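Local structure of GDSL-like protein (Roseburia intestinalis L1-82, 6HFZ) at residues 118-123 / 233-238; 253-258 / 269-274; 33-38 / 70-75. The protein is a two-domain esterase of the GDSL-like (SGNH) hydrolase family that removes acetyl groups from acetylated mannans. All blocks are in the same frame, centred on the assembly; numbering follows the deposited sequence.

Contact 1: 118-123 / 233-238; sequences METYEG and NTYEKS
The two backbones converge at Gly-123 and Glu-236, whose CA atoms are 3.9 Å apart, and diverge to 5.6 Å between Glu-119 CA and Asn-233 CA. The approach is this close because Gly-123 has no side chain: a CB there would point at the loop and clash with Glu-236 N. One turn earlier in the helix, Glu-119 CG lies anti to the backbone N (chi1 -170°), and the chain beyond it is extended, bringing the carboxylate to Thr-234. Its OE2 is gripped twice. Thr-234 N donates at 2.8 Å to the anti lone pair of Glu-119 OE2, while Thr-234 OG1 donates at 2.6 Å to the same OE2 from above the carboxylate plane. Glu-119 OE1 meets His-338 NE2, so both oxygens have partners. These bonds join helix 115-129 of the SGNH hydrolase domain to the loop entering strand 237-241 of the beta domain, and thus mark a domain junction. Tyr-235 adds an apolar surface. Thr-120 CG2 sits over the centre of one ring face, 3.8 Å from the Tyr-235 centroid and 12° off its normal, a CH-pi contact; Glu-119 CG lies at the ring edge. At the ring tip, Tyr-235 OH bonds to Glu-337, and Thr-120 OG1 turns to Ser-84. A water donates to Glu-119 O and Asn-233 OD1 and accepts from Tyr-235 N, bridging helix and loop. Asn-233 ND2 donates in its amide plane to Glu-236 OE2 at 2.9 Å, and that oxygen also forms a salt bridge with Arg-126.

Contact 2: 253-258 / 269-274; sequences FVADTS and HGWTAS
Phe-253 and Ala-273 meet beside a short antiparallel pairing in which Val-254 and Thr-272 form the hydrogen-bonded pair, each backbone N donating to the other's O at 2.9 Å. Ala-255 and Trp-271 follow as a non-hydrogen-bonded pair, and Asp-256 N donates almost straight to Gly-270 O (175° at the hydrogen). The Phe-253 side chain can be traced outward. CB stands 4.0 Å from Thr-272 O; beyond it all six ring atoms of Phe-253, from CG to CZ, lie 3.7 to 3.8 Å from Ala-273 CB. Such equal spacing means that the methyl sits over the ring centre, and Ala-273 CB is indeed 3.5 Å from the Phe-253 centroid, 2° off the normal. On the edge, Phe-253 CD2 touches Trp-271 CB at 3.8 Å. Val-254 and Thr-272 occupy the other side of the pairing: with Val-254 CG1 between the backbone N and the carbonyl carbon (chi1 45°), this methyl comes 3.4 Å from Thr-272 OG1. Beyond the strands, Asp-256 OD1 accepts from Ser-258 N, which makes an Asx turn, and also from Ser-258 OG, while Asp-256 OD2 bonds to Tyr-362. Phe-253 and Trp-271 also touch Leu-363 of strand 361-370 and Ile-280 of strand 279-286, which belong to different sheets. Aromatic side chains filling the space between two antiparallel sheets in this way are the arrangement of a beta-sandwich.

Contact 3: 33-38 / 70-75; sequences LNIAFL and ADFTYI
Leu-33 to Phe-37 run parallel to Asp-71 to Ile-75, the axes 4.7 Å apart at closest approach and turned 27° from each other. Five backbone bonds alternate between the strands: Leu-33 N to Asp-71 O, Thr-73 N to Leu-33 O, Ile-35 N to Thr-73 O, Ile-75 N to Ile-35 O and Phe-37 N to Ile-75 O. The tight part includes the face carrying Leu-33, Ile-35, Phe-72 and Tyr-74. There the Phe-72 ring meets two aliphatic chains obliquely, its CE1 3.7 Å from Leu-33 CD1 and its CD1 3.6 Å from Ile-35 CG1. Farther along, Tyr-74 CG is anti to the backbone N (chi1 177°), and its ring meets that of Phe-37 obliquely, with planes at 59° and Phe-37 CE1 3.8 Å from Tyr-74 CE1. Ala-56 of helix 55-66 touches both side chains. An alanine in place of Phe-37 would probably open a gap beside Tyr-74 and Ala-56 and leave the Tyr-74 ring less firmly held. On the opposite face Ala-36 CB and Ile-75 CB touch at 3.8 Å, Asn-34 CB lies 3.7 Å from Ile-75 CD1, and Leu-95 of helix 84-96 closes over Ala-36. The solvent side is the Asp-71 and Thr-73 end, where both residues are exposed on the outermost strand of the sheet. Asn-34 OD1 lies beside Thr-73 there, 3.3 Å from its CB, while Asn-34 ND2 turns to Glu-99 O. Two adjacent parallel strands joined through helix 55-66 form a beta-alpha-beta crossover; with that helix on one face and helix 84-96 on the other, it stands at the edge of the central sheet of the alpha/beta/alpha fold characteristic of SGNH hydrolases.

In the fold
Along the chain, contact 3 closes before contact 1 opens, and contact 1 closes before contact 2 opens. Contact 3 lies in the mixed sheet of the hydrolase domain and contact 2 in the beta domain, about 33 Å between centres; the centre of contact 1 is about 25 Å from that of contact 3 and about 28 Å from that of contact 2. Contacts 1 and 2 reach the same antiparallel sheet, since strands 237-241 and 271-273 both pair with strand 361-370. Helix 84-96 links contacts 3 and 1, touching Ala-36, Thr-120 and Tyr-235. None touches another; contact 1 spans the domains, setting helix 115-129 against the loop before strand 237-241.

Contact 1: 118-123 / 233-238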
# COMPACT_ATOMS: atom_id res chain seq x y z
N MSE A 118 -5.72 3.43 10.58
CA MSE A 118 -6.50 2.29 11.05
C MSE A 118 -7.73 2.13 10.16
O MSE A 118 -8.09 1.01 9.77
CB MSE A 118 -6.95 2.30 12.51
CG MSE A 118 -7.39 0.91 12.87
SE MSE A 118 -7.61 0.72 14.82
CE MSE A 118 -8.26 2.54 15.19
N GLU A 119 -8.37 3.25 9.82
CA GLU A 119 -9.59 3.23 9.01
C GLU A 119 -9.31 2.81 7.56
O GLU A 119 -10.02 1.96 7.02
CB GLU A 119 -10.28 4.60 9.09
CG GLU A 119 -11.67 4.58 8.50
CD GLU A 119 -12.47 5.88 8.60
OE1 GLU A 119 -11.98 6.87 9.19
OE2 GLU A 119 -13.58 5.92 8.05
N THR A 120 -8.26 3.37 6.96
CA THR A 120 -7.91 2.98 5.58
C THR A 120 -7.50 1.50 5.53
O THR A 120 -7.88 0.77 4.61
CB THR A 120 -6.90 3.92 4.92
OG1 THR A 120 -5.65 3.80 5.62
CG2 THR A 120 -7.32 5.37 4.93
N TYR A 121 -6.65 1.05 6.46
CA TYR A 121 -6.25 -0.37 6.51
C TYR A 121 -7.45 -1.31 6.72
O TYR A 121 -7.51 -2.38 6.11
CB TYR A 121 -5.23 -0.53 7.61
CG TYR A 121 -4.39 -1.76 7.66
CD1 TYR A 121 -3.21 -1.82 6.95
CD2 TYR A 121 -4.67 -2.76 8.59
CE1 TYR A 121 -2.34 -2.87 7.11
CE2 TYR A 121 -3.81 -3.83 8.75
CZ TYR A 121 -2.64 -3.88 8.00
OH TYR A 121 -1.72 -4.88 8.19
N GLU A 122 -8.42 -0.90 7.56
CA GLU A 122 -9.61 -1.71 7.74
C GLU A 122 -10.37 -1.86 6.41
O GLU A 122 -10.78 -2.98 6.06
CB GLU A 122 -10.55 -1.16 8.83
CG GLU A 122 -11.77 -2.05 8.96
CD GLU A 122 -12.58 -1.86 10.23
OE1 GLU A 122 -13.05 -2.90 10.79
OE2 GLU A 122 -12.68 -0.74 10.68
N GLY A 123 -10.55 -0.75 5.66
CA GLY A 123 -11.16 -0.80 4.35
C GLY A 123 -10.44 -1.75 3.42
O GLY A 123 -11.07 -2.53 2.73
N ASN A 233 -15.08 2.98 8.80
CA ASN A 233 -14.88 2.19 7.61
C ASN A 233 -15.35 2.95 6.36
O ASN A 233 -15.94 2.36 5.47
CB ASN A 233 -15.57 0.83 7.72
CG ASN A 233 -15.25 -0.07 6.56
OD1 ASN A 233 -14.08 -0.16 6.14
ND2 ASN A 233 -16.28 -0.71 6.02
N THR A 234 -15.01 4.24 6.26
CA THR A 234 -15.47 5.05 5.14
C THR A 234 -14.53 4.99 3.92
O THR A 234 -14.69 5.81 3.00
CB THR A 234 -15.75 6.48 5.61
OG1 THR A 234 -14.58 7.17 5.98
CG2 THR A 234 -16.73 6.53 6.77
N TYR A 235 -13.54 4.08 3.90
CA TYR A 235 -12.61 3.97 2.75
C TYR A 235 -12.78 2.64 2.01
O TYR A 235 -12.15 2.46 0.97
CB TYR A 235 -11.15 4.20 3.16
CG TYR A 235 -10.83 5.63 3.52
CD1 TYR A 235 -10.99 6.07 4.82
CD2 TYR A 235 -10.42 6.56 2.57
CE1 TYR A 235 -10.72 7.38 5.17
CE2 TYR A 235 -10.11 7.86 2.91
CZ TYR A 235 -10.26 8.27 4.22
OH TYR A 235 -10.03 9.56 4.58
N GLU A 236 -13.66 1.75 2.47
CA GLU A 236 -13.81 0.45 1.83
C GLU A 236 -14.20 0.58 0.35
O GLU A 236 -13.73 -0.20 -0.49
CB GLU A 236 -14.78 -0.47 2.56
CG GLU A 236 -14.64 -1.94 2.13
CD GLU A 236 -15.57 -2.97 2.79
OE1 GLU A 236 -15.68 -4.09 2.23
OE2 GLU A 236 -16.15 -2.64 3.84
N LYS A 237 -15.09 1.52 0.03
CA LYS A 237 -15.32 1.89 -1.34
C LYS A 237 -14.45 3.12 -1.63
O LYS A 237 -14.68 4.18 -1.07
CB LYS A 237 -16.81 2.16 -1.59
CG LYS A 237 -17.07 2.52 -3.04
CD LYS A 237 -18.52 2.55 -3.51
CE LYS A 237 -18.58 2.84 -5.00
NZ LYS A 237 -19.78 3.63 -5.36
N SER A 238 -13.41 2.94 -2.44
CA SER A 238 -12.46 3.99 -2.77
C SER A 238 -12.24 3.97 -4.28
O SER A 238 -11.75 2.99 -4.80
CB SER A 238 -11.12 3.83 -2.04
OG SER A 238 -11.20 4.16 -0.66
O HOH W 1 -12.45 2.02 5.51

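Contact 2: 253-258 / 269-274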
# COMPACT_ATOMS: atom_id res chain seq x y z
N PHE A 253 -4.97 21.64 -18.16
CA PHE A 253 -4.45 20.26 -17.88
C PHE A 253 -4.70 19.40 -19.12
O PHE A 253 -5.66 19.60 -19.83
CB PHE A 253 -5.12 19.67 -16.63
CG PHE A 253 -4.40 19.94 -15.35
CD1 PHE A 253 -4.62 21.11 -14.64
CD2 PHE A 253 -3.52 19.01 -14.84
CE1 PHE A 253 -3.94 21.35 -13.45
CE2 PHE A 253 -2.87 19.23 -13.63
CZ PHE A 253 -3.09 20.40 -12.93
N VAL A 254 -3.79 18.48 -19.42
CA VAL A 254 -3.90 17.61 -20.59
C VAL A 254 -3.71 16.15 -20.14
O VAL A 254 -2.77 15.84 -19.39
CB VAL A 254 -2.88 18.03 -21.67
CG1 VAL A 254 -1.50 18.30 -21.11
CG2 VAL A 254 -2.77 17.00 -22.78
N ALA A 255 -4.57 15.27 -20.63
CA ALA A 255 -4.46 13.86 -20.29
C ALA A 255 -3.13 13.28 -20.79
O ALA A 255 -2.69 13.59 -21.92
CB ALA A 255 -5.61 13.13 -20.91
N ASP A 256 -2.52 12.41 -19.97
CA ASP A 256 -1.34 11.64 -20.32
C ASP A 256 -1.85 10.28 -20.80
O ASP A 256 -2.34 9.52 -20.01
CB ASP A 256 -0.37 11.53 -19.14
CG ASP A 256 0.73 10.48 -19.30
OD1 ASP A 256 1.04 10.12 -20.48
OD2 ASP A 256 1.28 10.05 -18.28
N THR A 257 -1.75 10.00 -22.11
CA THR A 257 -2.30 8.79 -22.67
C THR A 257 -1.21 7.72 -22.87
O THR A 257 -1.49 6.67 -23.48
CB THR A 257 -3.04 9.08 -23.98
OG1 THR A 257 -2.09 9.63 -24.90
CG2 THR A 257 -4.16 10.07 -23.83
N SER A 258 -0.02 7.91 -22.31
CA SER A 258 1.11 6.99 -22.54
C SER A 258 0.92 5.67 -21.75
O SER A 258 0.06 5.55 -20.84
CB SER A 258 2.42 7.69 -22.25
OG SER A 258 2.58 7.90 -20.87
N HIS A 269 -1.81 7.66 -16.39
CA HIS A 269 -3.28 7.69 -16.42
C HIS A 269 -3.87 8.99 -15.87
O HIS A 269 -5.08 9.09 -15.67
CB HIS A 269 -3.89 6.49 -15.66
CG HIS A 269 -3.51 5.17 -16.25
ND1 HIS A 269 -3.03 5.08 -17.54
CD2 HIS A 269 -3.53 3.91 -15.75
CE1 HIS A 269 -2.77 3.79 -17.81
NE2 HIS A 269 -3.07 3.06 -16.76
N GLY A 270 -3.00 9.97 -15.64
CA GLY A 270 -3.45 11.23 -15.11
C GLY A 270 -3.32 12.35 -16.13
O GLY A 270 -3.58 12.18 -17.32
N TRP A 271 -2.96 13.53 -15.64
CA TRP A 271 -3.00 14.73 -16.43
C TRP A 271 -1.79 15.58 -16.05
O TRP A 271 -1.35 15.58 -14.89
CB TRP A 271 -4.27 15.55 -16.18
CG TRP A 271 -5.60 14.90 -16.33
CD1 TRP A 271 -6.40 14.90 -17.43
CD2 TRP A 271 -6.30 14.18 -15.30
NE1 TRP A 271 -7.57 14.27 -17.15
CE2 TRP A 271 -7.53 13.79 -15.86
CE3 TRP A 271 -6.00 13.84 -13.97
CZ2 TRP A 271 -8.48 13.08 -15.14
CZ3 TRP A 271 -6.95 13.13 -13.27
CH2 TRP A 271 -8.17 12.77 -13.83
N THR A 272 -1.28 16.37 -17.00
CA THR A 272 -0.14 17.23 -16.75
C THR A 272 -0.51 18.69 -17.05
O THR A 272 -1.41 18.89 -17.83
CB THR A 272 1.09 16.86 -17.56
OG1 THR A 272 0.74 16.90 -18.94
CG2 THR A 272 1.60 15.49 -17.18
N ALA A 273 0.25 19.62 -16.45
CA ALA A 273 0.11 21.08 -16.69
C ALA A 273 1.44 21.81 -16.45
O ALA A 273 2.14 21.51 -15.49
CB ALA A 273 -0.99 21.63 -15.81
N SER A 274 1.72 22.85 -17.26
CA SER A 274 2.97 23.60 -17.15
C SER A 274 2.76 25.11 -16.88
O SER A 274 3.74 25.78 -16.57
CB SER A 274 3.79 23.47 -18.43
OG SER A 274 4.10 22.09 -18.69
O HOH W 2 0.28 14.83 -20.17
O HOH W 3 -4.47 6.98 -19.74
O HOH W 4 -0.88 7.34 -19.04

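Contact 3: 33-38 / 70-75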
# COMPACT_ATOMS: atom_id res chain seq x y z
N LEU A 33 -1.82 -22.08 -8.02
CA LEU A 33 -2.11 -21.11 -6.98
C LEU A 33 -1.39 -19.79 -7.25
O LEU A 33 -0.27 -19.76 -7.78
CB LEU A 33 -1.71 -21.70 -5.63
CG LEU A 33 -2.53 -22.91 -5.20
CD1 LEU A 33 -1.81 -23.69 -4.12
CD2 LEU A 33 -3.94 -22.51 -4.76
N ASN A 34 -2.07 -18.70 -6.88
CA ASN A 34 -1.58 -17.36 -7.08
C ASN A 34 -1.17 -16.77 -5.72
O ASN A 34 -1.97 -16.67 -4.83
CB ASN A 34 -2.69 -16.54 -7.73
CG ASN A 34 -3.02 -17.00 -9.13
OD1 ASN A 34 -2.15 -17.44 -9.88
ND2 ASN A 34 -4.27 -16.85 -9.54
N ILE A 35 0.11 -16.44 -5.59
CA ILE A 35 0.72 -15.97 -4.35
C ILE A 35 1.01 -14.47 -4.51
O ILE A 35 1.86 -14.12 -5.34
CB ILE A 35 2.02 -16.77 -4.11
CG1 ILE A 35 1.79 -18.29 -4.13
CG2 ILE A 35 2.71 -16.32 -2.82
CD1 ILE A 35 0.79 -18.82 -3.11
N ALA A 36 0.32 -13.61 -3.73
CA ALA A 36 0.37 -12.20 -3.96
C ALA A 36 0.87 -11.43 -2.73
O ALA A 36 0.75 -11.87 -1.60
CB ALA A 36 -0.96 -11.70 -4.40
N PHE A 37 1.34 -10.22 -3.01
CA PHE A 37 1.89 -9.31 -2.01
C PHE A 37 1.47 -7.88 -2.34
O PHE A 37 1.67 -7.44 -3.44
CB PHE A 37 3.41 -9.37 -2.03
CG PHE A 37 3.97 -10.76 -1.88
CD1 PHE A 37 4.02 -11.61 -2.97
CD2 PHE A 37 4.50 -11.20 -0.67
CE1 PHE A 37 4.54 -12.88 -2.85
CE2 PHE A 37 4.95 -12.49 -0.54
CZ PHE A 37 5.00 -13.32 -1.63
N LEU A 38 0.87 -7.18 -1.35
CA LEU A 38 0.42 -5.81 -1.50
C LEU A 38 1.07 -5.00 -0.37
O LEU A 38 0.93 -5.29 0.78
CB LEU A 38 -1.11 -5.75 -1.46
CG LEU A 38 -1.73 -4.36 -1.67
CD1 LEU A 38 -1.67 -3.98 -3.13
CD2 LEU A 38 -3.18 -4.34 -1.17
N ALA A 70 2.72 -28.36 -7.01
CA ALA A 70 1.81 -27.24 -7.37
C ALA A 70 2.48 -26.29 -8.37
O ALA A 70 3.71 -26.26 -8.49
CB ALA A 70 1.36 -26.53 -6.12
N ASP A 71 1.66 -25.53 -9.11
CA ASP A 71 2.11 -24.46 -10.01
C ASP A 71 1.79 -23.09 -9.39
O ASP A 71 0.64 -22.71 -9.27
CB ASP A 71 1.41 -24.55 -11.36
CG ASP A 71 1.99 -25.67 -12.20
OD1 ASP A 71 3.18 -25.55 -12.57
OD2 ASP A 71 1.26 -26.66 -12.44
N PHE A 72 2.83 -22.35 -9.04
CA PHE A 72 2.60 -21.05 -8.38
C PHE A 72 2.92 -19.89 -9.33
O PHE A 72 3.90 -19.95 -10.10
CB PHE A 72 3.46 -20.93 -7.13
CG PHE A 72 3.12 -21.93 -6.06
CD1 PHE A 72 2.02 -21.71 -5.24
CD2 PHE A 72 3.89 -23.08 -5.87
CE1 PHE A 72 1.71 -22.58 -4.21
CE2 PHE A 72 3.59 -23.93 -4.83
CZ PHE A 72 2.50 -23.72 -4.03
N THR A 73 2.12 -18.81 -9.17
CA THR A 73 2.26 -17.57 -9.89
C THR A 73 2.57 -16.46 -8.88
O THR A 73 1.88 -16.39 -7.88
CB THR A 73 1.00 -17.22 -10.69
OG1 THR A 73 0.79 -18.28 -11.63
CG2 THR A 73 1.12 -15.92 -11.47
N TYR A 74 3.59 -15.67 -9.19
CA TYR A 74 4.14 -14.59 -8.32
C TYR A 74 3.49 -13.26 -8.70
O TYR A 74 3.62 -12.85 -9.85
CB TYR A 74 5.65 -14.51 -8.48
CG TYR A 74 6.37 -13.41 -7.72
CD1 TYR A 74 6.38 -13.37 -6.33
CD2 TYR A 74 7.12 -12.47 -8.39
CE1 TYR A 74 7.05 -12.37 -5.64
CE2 TYR A 74 7.87 -11.52 -7.71
CZ TYR A 74 7.82 -11.45 -6.33
OH TYR A 74 8.62 -10.48 -5.77
N ILE A 75 2.75 -12.64 -7.76
CA ILE A 75 2.09 -11.35 -7.97
C ILE A 75 2.64 -10.33 -6.96
O ILE A 75 2.28 -10.41 -5.81
CB ILE A 75 0.57 -11.49 -7.85
CG1 ILE A 75 0.01 -12.50 -8.85
CG2 ILE A 75 -0.14 -10.14 -7.97
CD1 ILE A 75 -1.20 -13.17 -8.30